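Local coordinates for 3-dehydroshikimate dehydratase (Bacillus anthracis, PDB 3DX5), which catalyses the manganese-dependent dehydration of 3-dehydroshikimate to 3,4-dihydroxybenzoate, a step in the biosynthesis of the siderophore petrobactin, at residues D69-S74 against E87-L92; M127-F132 against M137-E142. One frame throughout, in Å; residues are numbered along the deposited sequence.

Contact 1. Residues D69-S74 against E87-L92. With DHB (3,4-dihydroxybenzoic acid), chain D.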
loop_
_atom_site.group_PDB
_atom_site.type_symbol
_atom_site.label_atom_id
_atom_site.label_comp_id
_atom_site.label_asym_id
_atom_site.label_seq_id
_atom_site.Cartn_x
_atom_site.Cartn_y
_atom_site.Cartn_z
ATOM N N ASP A 69 6.887 -12.020 0.885
ATOM C CA ASP A 69 5.481 -12.136 0.615
ATOM C C ASP A 69 4.742 -12.581 1.868
ATOM O O ASP A 69 5.215 -12.321 2.978
ATOM C CB ASP A 69 5.263 -13.068 -0.587
ATOM C CG ASP A 69 4.029 -12.660 -1.419
ATOM O OD1 ASP A 69 4.169 -12.499 -2.655
ATOM O OD2 ASP A 69 2.916 -12.503 -0.840
ATOM N N TYR A 70 3.587 -13.219 1.693
ATOM C CA TYR A 70 2.643 -13.509 2.779
ATOM C C TYR A 70 1.944 -14.771 2.330
ATOM O O TYR A 70 1.265 -14.765 1.311
ATOM C CB TYR A 70 1.590 -12.359 2.928
ATOM C CG TYR A 70 2.216 -10.957 2.943
ATOM C CD1 TYR A 70 2.589 -10.344 4.158
ATOM C CD2 TYR A 70 2.473 -10.256 1.735
ATOM C CE1 TYR A 70 3.203 -9.070 4.169
ATOM C CE2 TYR A 70 3.111 -9.022 1.747
ATOM C CZ TYR A 70 3.464 -8.431 2.961
ATOM O OH TYR A 70 4.075 -7.180 2.969
ATOM N N LEU A 71 2.133 -15.873 3.033
ATOM C CA LEU A 71 1.421 -17.093 2.650
ATOM C C LEU A 71 0.354 -17.402 3.685
ATOM O O LEU A 71 0.647 -17.515 4.854
ATOM C CB LEU A 71 2.385 -18.263 2.492
ATOM C CG LEU A 71 3.477 -18.030 1.447
ATOM C CD1 LEU A 71 4.567 -19.116 1.561
ATOM C CD2 LEU A 71 2.828 -17.986 0.026
ATOM N N ASP A 72 -0.882 -17.527 3.241
ATOM C CA ASP A 72 -1.961 -17.779 4.149
ATOM C C ASP A 72 -2.061 -19.274 4.453
ATOM O O ASP A 72 -2.515 -20.071 3.625
ATOM C CB ASP A 72 -3.275 -17.242 3.583
ATOM C CG ASP A 72 -4.421 -17.352 4.585
ATOM O OD1 ASP A 72 -4.179 -17.677 5.778
ATOM O OD2 ASP A 72 -5.577 -17.129 4.179
ATOM N N ILE A 73 -1.628 -19.657 5.641
ATOM C CA ILE A 73 -1.794 -21.045 6.035
ATOM C C ILE A 73 -2.718 -21.198 7.274
ATOM O O ILE A 73 -2.749 -22.235 7.907
ATOM C CB ILE A 73 -0.413 -21.877 6.012
ATOM C CG1 ILE A 73 0.776 -21.126 6.533
ATOM C CG2 ILE A 73 0.094 -22.022 4.599
ATOM C CD1 ILE A 73 0.592 -20.677 7.858
ATOM N N SER A 74 -3.473 -20.147 7.591
ATOM C CA SER A 74 -4.525 -20.206 8.608
ATOM C C SER A 74 -5.613 -21.237 8.242
ATOM O O SER A 74 -5.714 -21.675 7.095
ATOM C CB SER A 74 -5.165 -18.834 8.797
ATOM O OG SER A 74 -6.105 -18.556 7.755
ATOM N N GLU A 87 3.716 -22.063 -5.936
ATOM C CA GLU A 87 4.207 -22.461 -7.224
ATOM C C GLU A 87 4.537 -21.255 -8.095
ATOM O O GLU A 87 5.498 -21.302 -8.851
ATOM C CB GLU A 87 3.216 -23.400 -7.930
ATOM C CG GLU A 87 3.042 -24.746 -7.189
ATOM C CD GLU A 87 1.817 -25.552 -7.657
ATOM O OE1 GLU A 87 1.097 -25.098 -8.574
ATOM O OE2 GLU A 87 1.566 -26.648 -7.113
ATOM N N GLN A 88 3.746 -20.183 -8.001
ATOM C CA GLN A 88 4.054 -18.972 -8.764
ATOM C C GLN A 88 5.314 -18.247 -8.193
ATOM O O GLN A 88 6.167 -17.779 -8.942
ATOM C CB GLN A 88 2.824 -18.045 -8.854
ATOM C CG GLN A 88 3.079 -16.667 -9.549
ATOM C CD GLN A 88 3.589 -16.782 -10.997
ATOM O OE1 GLN A 88 3.585 -17.877 -11.612
ATOM N NE2 GLN A 88 4.030 -15.653 -11.549
ATOM N N LEU A 89 5.429 -18.175 -6.873
ATOM C CA LEU A 89 6.612 -17.630 -6.234
ATOM C C LEU A 89 7.907 -18.358 -6.620
ATOM O O LEU A 89 8.939 -17.707 -6.790
ATOM C CB LEU A 89 6.453 -17.568 -4.708
ATOM C CG LEU A 89 5.526 -16.485 -4.141
ATOM C CD1 LEU A 89 5.173 -16.798 -2.704
ATOM C CD2 LEU A 89 6.193 -15.123 -4.231
ATOM N N ALA A 90 7.845 -19.677 -6.811
ATOM C CA ALA A 90 8.998 -20.446 -7.246
ATOM C C ALA A 90 9.378 -20.053 -8.675
ATOM O O ALA A 90 10.563 -19.964 -9.012
ATOM C CB ALA A 90 8.703 -21.964 -7.137
ATOM N N ILE A 91 8.383 -19.800 -9.521
ATOM C CA ILE A 91 8.645 -19.268 -10.860
ATOM C C ILE A 91 9.375 -17.889 -10.805
ATOM O O ILE A 91 10.425 -17.661 -11.484
ATOM C CB ILE A 91 7.330 -19.176 -11.688
ATOM C CG1 ILE A 91 6.934 -20.579 -12.141
ATOM C CG2 ILE A 91 7.511 -18.226 -12.873
ATOM C CD1 ILE A 91 5.580 -20.688 -12.845
ATOM N N LEU A 92 8.820 -16.976 -10.001
ATOM C CA LEU A 92 9.418 -15.648 -9.796
ATOM C C LEU A 92 10.840 -15.760 -9.219
ATOM O O LEU A 92 11.753 -15.098 -9.702
ATOM C CB LEU A 92 8.523 -14.754 -8.914
ATOM C CG LEU A 92 7.103 -14.466 -9.411
ATOM C CD1 LEU A 92 6.347 -13.704 -8.368
ATOM C CD2 LEU A 92 7.087 -13.669 -10.752
HETATM C C1 DHB D . 6.066 -5.843 7.200
HETATM C C2 DHB D . 7.291 -6.108 7.805
HETATM C C3 DHB D . 7.591 -5.572 9.061
HETATM O O3 DHB D . 8.772 -5.790 9.722
HETATM C C4 DHB D . 6.576 -4.755 9.732
HETATM O O4 DHB D . 6.899 -4.262 10.948
HETATM C C5 DHB D . 5.343 -4.522 9.130
HETATM C C6 DHB D . 5.104 -5.071 7.857
HETATM C C DHB D . 5.784 -6.425 5.824
HETATM O O1 DHB D . 4.710 -6.278 5.232
HETATM O O2 DHB D . 6.737 -7.111 5.199
#
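Leu89 reaches from its helix toward the loop 69-74 with both methyls. CD1 of Leu89 meets CD2 of Leu71 at 3.8 Å; this is the apolar part. The two leucine side chains lie alongside each other, pointing opposite ways. In Leu89, CG stands anti to the carbonyl carbon (chi1 -74°), and the fork at its end divides between two partners. The second methyl, CD2, comes within 3.7 Å of OD1 of Asp69, a van der Waals contact.

No hydrogen bond joins the two segments; within 69-74, OD2 of Asp69 accepts from N of Tyr70 at 2.7 Å through its anti lone pair, with a bent N-H...O angle of 131°. Lys85 of helix 79-96 makes a salt bridge to the same oxygen. OD1 of Asp72 accepts from N of Ser74 at 3.1 Å and from its OG at 2.9 Å. The backbone bond makes an Asx turn.

Tyr70 turns away from the helix. Its OH donates to O1 of the bound 3,4-dihydroxybenzoic acid at 2.5 Å, with O1 in the plane of the ring at its edge. This is the loop after strand 64-68 of a TIM barrel, where such loops line the substrate pocket.

Contact 2. Residues M127-F132 against M137-E142. With MN (manganese (II) ion), chain B; DHB (3,4-dihydroxybenzoic acid), chain D.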
loop_
_atom_site.group_PDB
_atom_site.type_symbol
_atom_site.label_atom_id
_atom_site.label_comp_id
_atom_site.label_asym_id
_atom_site.label_seq_id
_atom_site.Cartn_x
_atom_site.Cartn_y
_atom_site.Cartn_z
HETATM N N MSE A 127 4.647 -28.565 5.083
HETATM C CA MSE A 127 4.210 -28.798 3.686
HETATM C C MSE A 127 4.766 -27.760 2.731
HETATM O O MSE A 127 5.211 -28.101 1.649
HETATM C CB MSE A 127 2.680 -28.816 3.573
HETATM C CG MSE A 127 2.074 -30.038 4.245
HETATM SE SE MSE A 127 0.111 -30.003 4.257
HETATM C CE MSE A 127 -0.092 -30.048 2.314
ATOM N N ILE A 128 4.724 -26.493 3.132
ATOM C CA ILE A 128 5.282 -25.418 2.312
ATOM C C ILE A 128 6.799 -25.561 2.165
ATOM O O ILE A 128 7.324 -25.347 1.082
ATOM C CB ILE A 128 4.860 -24.059 2.857
ATOM C CG1 ILE A 128 3.412 -23.792 2.394
ATOM C CG2 ILE A 128 5.792 -22.945 2.376
ATOM C CD1 ILE A 128 2.714 -22.791 3.267
ATOM N N CYS A 129 7.482 -25.942 3.243
ATOM C CA CYS A 129 8.907 -26.241 3.180
ATOM C C CYS A 129 9.211 -27.361 2.183
ATOM O O CYS A 129 10.178 -27.256 1.407
ATOM C CB CYS A 129 9.440 -26.619 4.564
ATOM S SG CYS A 129 9.583 -25.181 5.620
ATOM N N GLU A 130 8.407 -28.421 2.190
ATOM C CA GLU A 130 8.641 -29.537 1.277
ATOM C C GLU A 130 8.394 -29.163 -0.190
ATOM O O GLU A 130 9.087 -29.655 -1.082
ATOM C CB GLU A 130 7.846 -30.781 1.692
ATOM C CG GLU A 130 8.660 -31.735 2.552
ATOM C CD GLU A 130 9.762 -32.441 1.764
ATOM O OE1 GLU A 130 10.968 -32.143 1.965
ATOM O OE2 GLU A 130 9.407 -33.293 0.926
ATOM N N LEU A 131 7.422 -28.288 -0.436
ATOM C CA LEU A 131 7.219 -27.738 -1.784
ATOM C C LEU A 131 8.470 -26.944 -2.259
ATOM O O LEU A 131 9.040 -27.227 -3.331
ATOM C CB LEU A 131 5.975 -26.845 -1.803
ATOM C CG LEU A 131 5.450 -26.362 -3.159
ATOM C CD1 LEU A 131 3.974 -26.025 -3.078
ATOM C CD2 LEU A 131 6.219 -25.117 -3.628
ATOM N N PHE A 132 8.891 -25.957 -1.471
ATOM C CA PHE A 132 10.045 -25.140 -1.839
ATOM C C PHE A 132 11.362 -25.928 -1.861
ATOM O O PHE A 132 12.251 -25.614 -2.670
ATOM C CB PHE A 132 10.165 -23.879 -0.960
ATOM C CG PHE A 132 9.164 -22.812 -1.317
ATOM C CD1 PHE A 132 9.224 -22.168 -2.556
ATOM C CD2 PHE A 132 8.107 -22.513 -0.451
ATOM C CE1 PHE A 132 8.287 -21.180 -2.889
ATOM C CE2 PHE A 132 7.141 -21.525 -0.769
ATOM C CZ PHE A 132 7.231 -20.860 -1.978
HETATM N N MSE A 137 14.835 -24.090 -2.479
HETATM C CA MSE A 137 14.567 -22.757 -1.975
HETATM C C MSE A 137 14.206 -22.837 -0.502
HETATM O O MSE A 137 13.657 -23.835 -0.048
HETATM C CB MSE A 137 13.412 -22.138 -2.767
HETATM C CG MSE A 137 13.762 -21.830 -4.229
HETATM SE SE MSE A 137 12.148 -21.351 -5.200
HETATM C CE MSE A 137 12.797 -21.395 -7.083
ATOM N N TYR A 138 14.516 -21.777 0.237
ATOM C CA TYR A 138 14.298 -21.725 1.675
ATOM C C TYR A 138 13.122 -20.840 1.996
ATOM O O TYR A 138 12.946 -19.757 1.373
ATOM C CB TYR A 138 15.539 -21.208 2.406
ATOM C CG TYR A 138 16.731 -22.122 2.220
ATOM C CD1 TYR A 138 16.905 -23.254 3.036
ATOM C CD2 TYR A 138 17.632 -21.911 1.173
ATOM C CE1 TYR A 138 17.974 -24.135 2.844
ATOM C CE2 TYR A 138 18.726 -22.792 0.973
ATOM C CZ TYR A 138 18.884 -23.883 1.834
ATOM O OH TYR A 138 19.926 -24.748 1.644
ATOM N N VAL A 139 12.355 -21.284 3.001
ATOM C CA VAL A 139 11.262 -20.503 3.558
ATOM C C VAL A 139 11.765 -19.812 4.823
ATOM O O VAL A 139 12.099 -20.468 5.817
ATOM C CB VAL A 139 10.049 -21.430 3.907
ATOM C CG1 VAL A 139 8.910 -20.636 4.582
ATOM C CG2 VAL A 139 9.577 -22.126 2.665
ATOM N N LEU A 140 11.799 -18.482 4.809
ATOM C CA LEU A 140 12.227 -17.728 5.976
ATOM C C LEU A 140 11.036 -17.149 6.708
ATOM O O LEU A 140 10.291 -16.319 6.146
ATOM C CB LEU A 140 13.145 -16.575 5.564
ATOM C CG LEU A 140 14.616 -16.950 5.330
ATOM C CD1 LEU A 140 14.760 -17.879 4.070
ATOM C CD2 LEU A 140 15.454 -15.704 5.186
ATOM N N LEU A 141 10.860 -17.545 7.967
ATOM C CA LEU A 141 9.843 -16.917 8.789
ATOM C C LEU A 141 10.445 -15.680 9.391
ATOM O O LEU A 141 11.576 -15.702 9.896
ATOM C CB LEU A 141 9.372 -17.864 9.922
ATOM C CG LEU A 141 8.833 -19.231 9.468
ATOM C CD1 LEU A 141 8.470 -20.089 10.715
ATOM C CD2 LEU A 141 7.651 -19.104 8.510
ATOM N N GLU A 142 9.696 -14.597 9.340
ATOM C CA GLU A 142 10.153 -13.333 9.916
ATOM C C GLU A 142 9.728 -13.266 11.406
ATOM O O GLU A 142 8.624 -13.645 11.742
ATOM C CB GLU A 142 9.580 -12.164 9.095
ATOM C CG GLU A 142 10.080 -10.814 9.570
ATOM C CD GLU A 142 9.937 -9.763 8.509
ATOM O OE1 GLU A 142 10.114 -10.064 7.309
ATOM O OE2 GLU A 142 9.660 -8.625 8.889
HETATM MN MN MN B . 10.519 -6.733 8.934
HETATM C C1 DHB D . 6.066 -5.843 7.200
HETATM C C2 DHB D . 7.291 -6.108 7.805
HETATM C C3 DHB D . 7.591 -5.572 9.061
HETATM O O3 DHB D . 8.772 -5.790 9.722
HETATM C C4 DHB D . 6.576 -4.755 9.732
HETATM O O4 DHB D . 6.899 -4.262 10.948
HETATM C C5 DHB D . 5.343 -4.522 9.130
HETATM C C6 DHB D . 5.104 -5.071 7.857
HETATM C C DHB D . 5.784 -6.425 5.824
HETATM O O1 DHB D . 4.710 -6.278 5.232
HETATM O O2 DHB D . 6.737 -7.111 5.199
#
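Val139 pushes its CG2 methyl against the Phe132 ring, where it meets CD2 at 3.5 Å. The two side chains cross at about a right angle, and the methyl approaches the ring obliquely. The same methyl touches CG2 of Ile128 at 3.9 Å. In Val139, CG1 is anti to the backbone N (chi1 176°), which puts CG2 on the helix side. SG of Cys129 packs on CB of the valine at 4.1 Å. Val139 is thus held by three residues of one helix.

Met137, a selenomethionine here, meets another part of the Phe132 ring. In the conformer given, one of two, SE of Met137 lies 4.0 Å from CD1 of Phe132, near the ring plane and 78° off the ring normal. This is tentatively an edge-on Met-aromatic contact. The Met137 chain is extended beyond CG in this conformer. Within the helix, CD2 of Leu131 lies over the centre of one ring face.

One hydrogen bond joins the backbones. N of Met137 donates to O of Phe132 at 3.0 Å, from above the carbonyl plane. It ties the last residue of 127-132 to the residue just before the strand.

At the far end of 137-142, Glu142 belongs to the metal and substrate site. Its OE2 binds the manganese ion at 2.1 Å, and O3 of 3,4-dihydroxybenzoic acid binds the same ion. Asp172, His198 and Glu253 complete the protein ligands. OE1 forms a salt bridge with Arg102, which probably helps to orient the carboxylate.

Helix 115-134 and strand 138-142 belong to a beta-alpha-beta unit that starts with strand 100-103. The helix segment runs roughly antiparallel to the strand, at 143°, on the outside of the barrel. Strands 100-103 and 167-172 flank strand 138-142, and helix 79-96 packs beside the helix.

How the contacts relate
The contacts follow one another along the chain and neither nest nor cross. After strand 64-68, contact 1 folds the loop 69-74 against helix 79-96, closing a loop that includes the helix start. The chain then makes strand 100-103 and helix 115-134. Contact 2 closes the short turn from that helix into strand 138-142. Their centres are about 9 Å apart, and they meet directly. Leu71 CD1 lies 4.1 Å from Ile128 CG2, while Ala90 packs against Phe132. Contact 1 ties helix 79-96 to the loop that follows strand 64-68, and contact 2 ties helix 115-134 to strand 138-142. Both also reach the bound 3,4-dihydroxybenzoic acid, at its carboxylate and its metal-bound O3.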